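Local structure of DUF2235 domain-containing protein (Pseudomonas aeruginosa, 4O5P) at residues G141-L153 with E242-T254. The protein is a type VI secretion effector, Tle1, a phospholipase that probably hydrolyses membrane phospholipids of target cells. Sequence-based numbering, arbitrary orientation.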
loop_
_atom_site.group_PDB
_atom_site.type_symbol
_atom_site.label_atom_id
_atom_site.label_comp_id
_atom_site.label_asym_id
_atom_site.label_seq_id
_atom_site.Cartn_x
_atom_site.Cartn_y
_atom_site.Cartn_z
ATOM N N GLY A 141 -8.686 -5.777 6.881
ATOM C CA GLY A 141 -8.544 -4.354 7.147
ATOM C C GLY A 141 -8.624 -3.534 5.866
ATOM O O GLY A 141 -9.280 -2.461 5.812
ATOM N N GLY A 142 -7.971 -4.053 4.822
ATOM C CA GLY A 142 -8.023 -3.443 3.507
ATOM C C GLY A 142 -9.457 -3.423 3.000
ATOM O O GLY A 142 -9.975 -2.365 2.603
ATOM N N GLU A 143 -10.100 -4.591 3.012
ATOM C CA GLU A 143 -11.484 -4.672 2.518
ATOM C C GLU A 143 -12.436 -3.716 3.234
ATOM O O GLU A 143 -13.272 -3.056 2.604
ATOM C CB GLU A 143 -12.010 -6.111 2.602
ATOM C CG GLU A 143 -13.509 -6.237 2.349
ATOM C CD GLU A 143 -14.019 -7.664 2.463
ATOM O OE1 GLU A 143 -13.817 -8.298 3.523
ATOM O OE2 GLU A 143 -14.627 -8.160 1.493
ATOM N N ASN A 144 -12.322 -3.650 4.558
ATOM C CA ASN A 144 -13.164 -2.756 5.351
ATOM C C ASN A 144 -12.910 -1.290 5.031
ATOM O O ASN A 144 -13.833 -0.468 5.084
ATOM C CB ASN A 144 -12.936 -2.983 6.847
ATOM C CG ASN A 144 -13.411 -4.340 7.315
ATOM O OD1 ASN A 144 -14.245 -4.990 6.671
ATOM N ND2 ASN A 144 -12.881 -4.781 8.450
ATOM N N ARG A 145 -11.657 -0.957 4.723
ATOM C CA ARG A 145 -11.331 0.416 4.307
ATOM C C ARG A 145 -11.928 0.793 2.937
ATOM O O ARG A 145 -12.457 1.901 2.752
ATOM C CB ARG A 145 -9.807 0.620 4.335
ATOM C CG ARG A 145 -9.270 0.682 5.767
ATOM C CD ARG A 145 -7.735 0.664 5.824
ATOM N NE ARG A 145 -7.256 0.906 7.180
ATOM C CZ ARG A 145 -7.410 0.054 8.190
ATOM N NH1 ARG A 145 -8.042 -1.107 8.009
ATOM N NH2 ARG A 145 -6.929 0.357 9.386
ATOM N N ILE A 146 -11.839 -0.128 1.983
ATOM C CA ILE A 146 -12.496 0.058 0.684
ATOM C C ILE A 146 -14.009 0.262 0.867
ATOM O O ILE A 146 -14.598 1.196 0.319
ATOM C CB ILE A 146 -12.235 -1.157 -0.244
ATOM C CG1 ILE A 146 -10.734 -1.289 -0.519
ATOM C CG2 ILE A 146 -12.947 -0.989 -1.573
ATOM C CD1 ILE A 146 -10.326 -2.683 -0.917
ATOM N N ASN A 147 -14.629 -0.589 1.671
ATOM C CA ASN A 147 -16.075 -0.490 1.859
ATOM C C ASN A 147 -16.524 0.767 2.607
ATOM O O ASN A 147 -17.569 1.352 2.285
ATOM C CB ASN A 147 -16.633 -1.785 2.476
ATOM C CG ASN A 147 -16.646 -2.937 1.471
ATOM O OD1 ASN A 147 -16.820 -2.711 0.279
ATOM N ND2 ASN A 147 -16.434 -4.171 1.945
ATOM N N TRP A 148 -15.730 1.180 3.594
ATOM C CA TRP A 148 -15.905 2.469 4.256
ATOM C C TRP A 148 -15.894 3.564 3.197
ATOM O O TRP A 148 -16.752 4.447 3.192
ATOM C CB TRP A 148 -14.737 2.722 5.221
ATOM C CG TRP A 148 -14.862 4.002 6.005
ATOM C CD1 TRP A 148 -15.571 4.184 7.163
ATOM C CD2 TRP A 148 -14.260 5.268 5.702
ATOM N NE1 TRP A 148 -15.447 5.484 7.595
ATOM C CE2 TRP A 148 -14.647 6.172 6.713
ATOM C CE3 TRP A 148 -13.445 5.735 4.663
ATOM C CZ2 TRP A 148 -14.250 7.510 6.716
ATOM C CZ3 TRP A 148 -13.047 7.061 4.672
ATOM C CH2 TRP A 148 -13.449 7.934 5.690
ATOM N N GLY A 149 -14.918 3.481 2.297
ATOM C CA GLY A 149 -14.795 4.429 1.197
ATOM C C GLY A 149 -16.068 4.505 0.384
ATOM O O GLY A 149 -16.602 5.600 0.166
ATOM N N LEU A 150 -16.572 3.345 -0.045
ATOM C CA LEU A 150 -17.856 3.299 -0.746
ATOM C C LEU A 150 -18.988 3.979 0.048
ATOM O O LEU A 150 -19.725 4.798 -0.506
ATOM C CB LEU A 150 -18.214 1.860 -1.136
ATOM C CG LEU A 150 -17.317 1.270 -2.231
ATOM C CD1 LEU A 150 -17.511 -0.232 -2.377
ATOM C CD2 LEU A 150 -17.583 1.983 -3.562
ATOM N N VAL A 151 -19.084 3.676 1.343
ATOM C CA VAL A 151 -20.100 4.282 2.207
ATOM C C VAL A 151 -20.011 5.807 2.232
ATOM O O VAL A 151 -21.043 6.491 2.233
ATOM C CB VAL A 151 -20.032 3.721 3.649
ATOM C CG1 VAL A 151 -21.023 4.437 4.571
ATOM C CG2 VAL A 151 -20.294 2.224 3.638
ATOM N N GLN A 152 -18.790 6.345 2.226
ATOM C CA GLN A 152 -18.614 7.800 2.290
ATOM C C GLN A 152 -19.278 8.554 1.138
ATOM O O GLN A 152 -19.656 9.725 1.291
ATOM C CB GLN A 152 -17.134 8.171 2.363
ATOM C CG GLN A 152 -16.449 7.619 3.584
ATOM C CD GLN A 152 -17.315 7.729 4.820
ATOM O OE1 GLN A 152 -17.545 8.824 5.333
ATOM N NE2 GLN A 152 -17.815 6.601 5.291
ATOM N N LEU A 153 -19.410 7.880 -0.002
ATOM C CA LEU A 153 -20.083 8.431 -1.168
ATOM C C LEU A 153 -21.576 8.564 -0.868
ATOM O O LEU A 153 -22.234 9.568 -1.216
ATOM C CB LEU A 153 -19.894 7.492 -2.358
ATOM C CG LEU A 153 -18.489 7.214 -2.918
ATOM C CD1 LEU A 153 -18.626 6.471 -4.240
ATOM C CD2 LEU A 153 -17.677 8.486 -3.107
ATOM N N GLU A 242 -6.029 -0.351 -2.154
ATOM C CA GLU A 242 -7.411 -0.113 -1.776
ATOM C C GLU A 242 -8.099 0.810 -2.764
ATOM O O GLU A 242 -9.252 0.598 -3.088
ATOM C CB GLU A 242 -7.504 0.489 -0.380
ATOM C CG GLU A 242 -7.216 -0.486 0.768
ATOM C CD GLU A 242 -6.667 0.251 1.956
ATOM O OE1 GLU A 242 -7.094 1.406 2.162
ATOM O OE2 GLU A 242 -5.796 -0.292 2.669
ATOM N N ALA A 243 -7.406 1.840 -3.232
ATOM C CA ALA A 243 -8.013 2.757 -4.210
ATOM C C ALA A 243 -8.350 2.030 -5.500
ATOM O O ALA A 243 -9.398 2.270 -6.116
ATOM C CB ALA A 243 -7.112 3.916 -4.490
ATOM N N ARG A 244 -7.462 1.149 -5.920
ATOM C CA ARG A 244 -7.679 0.425 -7.171
ATOM C C ARG A 244 -8.841 -0.557 -7.066
ATOM O O ARG A 244 -9.713 -0.620 -7.954
ATOM C CB ARG A 244 -6.368 -0.245 -7.602
ATOM C CG ARG A 244 -5.319 0.820 -7.933
ATOM C CD ARG A 244 -3.886 0.280 -8.041
ATOM N NE ARG A 244 -3.659 -0.570 -9.210
ATOM C CZ ARG A 244 -2.449 -0.873 -9.663
ATOM N NH1 ARG A 244 -1.387 -0.358 -9.061
ATOM N NH2 ARG A 244 -2.292 -1.673 -10.714
ATOM N N ALA A 245 -8.879 -1.298 -5.961
ATOM C CA ALA A 245 -10.024 -2.167 -5.713
ATOM C C ALA A 245 -11.311 -1.344 -5.601
ATOM O O ALA A 245 -12.333 -1.712 -6.164
ATOM C CB ALA A 245 -9.794 -3.017 -4.459
ATOM N N PHE A 246 -11.253 -0.220 -4.888
ATOM C CA PHE A 246 -12.370 0.724 -4.787
ATOM C C PHE A 246 -12.899 1.121 -6.170
ATOM O O PHE A 246 -14.095 1.032 -6.439
ATOM C CB PHE A 246 -11.913 1.959 -4.000
ATOM C CG PHE A 246 -12.865 3.130 -4.047
ATOM C CD1 PHE A 246 -12.756 4.099 -5.052
ATOM C CD2 PHE A 246 -13.828 3.294 -3.065
ATOM C CE1 PHE A 246 -13.612 5.178 -5.086
ATOM C CE2 PHE A 246 -14.692 4.380 -3.087
ATOM C CZ PHE A 246 -14.588 5.328 -4.104
ATOM N N ALA A 247 -12.006 1.548 -7.051
ATOM C CA ALA A 247 -12.390 1.937 -8.407
ATOM C C ALA A 247 -13.119 0.804 -9.128
ATOM O O ALA A 247 -14.182 1.035 -9.733
ATOM C CB ALA A 247 -11.170 2.391 -9.203
ATOM N N ASN A 248 -12.569 -0.412 -9.062
ATOM C CA ASN A 248 -13.265 -1.565 -9.659
ATOM C C ASN A 248 -14.624 -1.936 -9.039
ATOM O O ASN A 248 -15.604 -2.173 -9.761
ATOM C CB ASN A 248 -12.352 -2.798 -9.709
ATOM C CG ASN A 248 -11.361 -2.729 -10.855
ATOM O OD1 ASN A 248 -11.741 -2.468 -11.999
ATOM N ND2 ASN A 248 -10.079 -2.913 -10.550
ATOM N N TRP A 249 -14.690 -2.018 -7.714
ATOM C CA TRP A 249 -15.966 -2.287 -7.037
ATOM C C TRP A 249 -17.011 -1.190 -7.315
ATOM O O TRP A 249 -18.223 -1.448 -7.396
ATOM C CB TRP A 249 -15.747 -2.461 -5.523
ATOM C CG TRP A 249 -14.872 -3.642 -5.179
ATOM C CD1 TRP A 249 -14.270 -4.514 -6.059
ATOM C CD2 TRP A 249 -14.497 -4.085 -3.862
ATOM N NE1 TRP A 249 -13.553 -5.462 -5.364
ATOM C CE2 TRP A 249 -13.669 -5.220 -4.020
ATOM C CE3 TRP A 249 -14.783 -3.636 -2.569
ATOM C CZ2 TRP A 249 -13.129 -5.913 -2.930
ATOM C CZ3 TRP A 249 -14.244 -4.327 -1.482
ATOM C CH2 TRP A 249 -13.418 -5.446 -1.674
ATOM N N LEU A 250 -16.544 0.037 -7.491
ATOM C CA LEU A 250 -17.449 1.134 -7.764
ATOM C C LEU A 250 -17.979 0.986 -9.186
ATOM O O LEU A 250 -19.182 1.166 -9.441
ATOM C CB LEU A 250 -16.752 2.469 -7.558
ATOM C CG LEU A 250 -17.578 3.717 -7.866
ATOM C CD1 LEU A 250 -18.849 3.754 -7.006
ATOM C CD2 LEU A 250 -16.735 4.956 -7.635
ATOM N N GLN A 251 -17.084 0.636 -10.104
ATOM C CA GLN A 251 -17.490 0.451 -11.491
ATOM C C GLN A 251 -18.519 -0.661 -11.603
ATOM O O GLN A 251 -19.535 -0.502 -12.292
ATOM C CB GLN A 251 -16.297 0.131 -12.383
ATOM C CG GLN A 251 -16.663 0.093 -13.845
ATOM C CD GLN A 251 -15.531 -0.395 -14.722
ATOM O OE1 GLN A 251 -14.674 -1.176 -14.285
ATOM N NE2 GLN A 251 -15.524 0.057 -15.974
ATOM N N GLU A 252 -18.245 -1.771 -10.923
ATOM C CA GLU A 252 -19.163 -2.897 -10.846
ATOM C C GLU A 252 -20.534 -2.461 -10.298
ATOM O O GLU A 252 -21.578 -2.870 -10.817
ATOM C CB GLU A 252 -18.542 -4.014 -9.978
ATOM C CG GLU A 252 -19.377 -4.402 -8.755
ATOM C CD GLU A 252 -18.546 -4.847 -7.541
ATOM O OE1 GLU A 252 -17.635 -5.713 -7.710
ATOM O OE2 GLU A 252 -18.828 -4.336 -6.416
ATOM N N LEU A 253 -20.525 -1.626 -9.258
ATOM C CA LEU A 253 -21.772 -1.181 -8.627
ATOM C C LEU A 253 -22.611 -0.213 -9.466
ATOM O O LEU A 253 -23.841 -0.153 -9.324
ATOM C CB LEU A 253 -21.462 -0.502 -7.301
ATOM C CG LEU A 253 -21.404 -1.418 -6.087
ATOM C CD1 LEU A 253 -20.635 -0.747 -4.961
ATOM C CD2 LEU A 253 -22.817 -1.751 -5.644
ATOM N N THR A 254 -21.948 0.563 -10.315
ATOM C CA THR A 254 -22.616 1.683 -10.967
ATOM C C THR A 254 -22.806 1.502 -12.471
ATOM O O THR A 254 -23.537 2.271 -13.111
ATOM C CB THR A 254 -21.838 2.979 -10.707
ATOM O OG1 THR A 254 -20.504 2.832 -11.200
ATOM C CG2 THR A 254 -21.804 3.289 -9.206
#
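I146 is the knob that fits among E242, A245, F246 and W249. Its CG2 lies 3.4 Å from W249 CE3. CG2 is anti to the backbone N and CG1 lies beside it, which parts the two branches: CG2 goes to the W249 ring and CG1 to E242. I146 CD1 lies 3.6 Å from A245 CB. W249 enters the hole formed by E143, I146, N147 and L150. The rim of its benzene ring meets N147 OD1, with W249 CZ3 at 3.5 Å, and the amide and ring planes lie 30° apart. That oxygen is buried and has no hydrogen-bond partner in the model. In F246, the next knob, CG is anti to the backbone N (chi1 168°), and the ring points its edge at the backbone of 141-153, with F246 CE2 3.7 Å from G149 C. G149 has no side chain, and the ring packs close to the backbone there. L150 and F246 run past one another head to tail, CD2 of the leucine against CE2 of the ring. L150 CD1 meets L253 CD1 tip to tip at 4.1 Å. L153 CD1 reaches L250 CD1 in the same manner.

The two helices pack by knobs into holes, crossing at -52° with axes 9.3 Å apart. Helix 238-254 follows strand 225-236 of an alpha/beta-hydrolase sheet. It starts just after S237, the probable nucleophile of a GxSxG elbow. L153 and F246 also touch strand 62-71.

At the elbow end, the E242 carboxylate crosses the aliphatic part of R145 at a slant, with E242 OE1 3.6 Å from R145 CB. No salt bridge joins them. R145 instead pairs with E128 and bonds to P117 O and G141 O. E143 OE2 hydrogen-bonds T180 OG1.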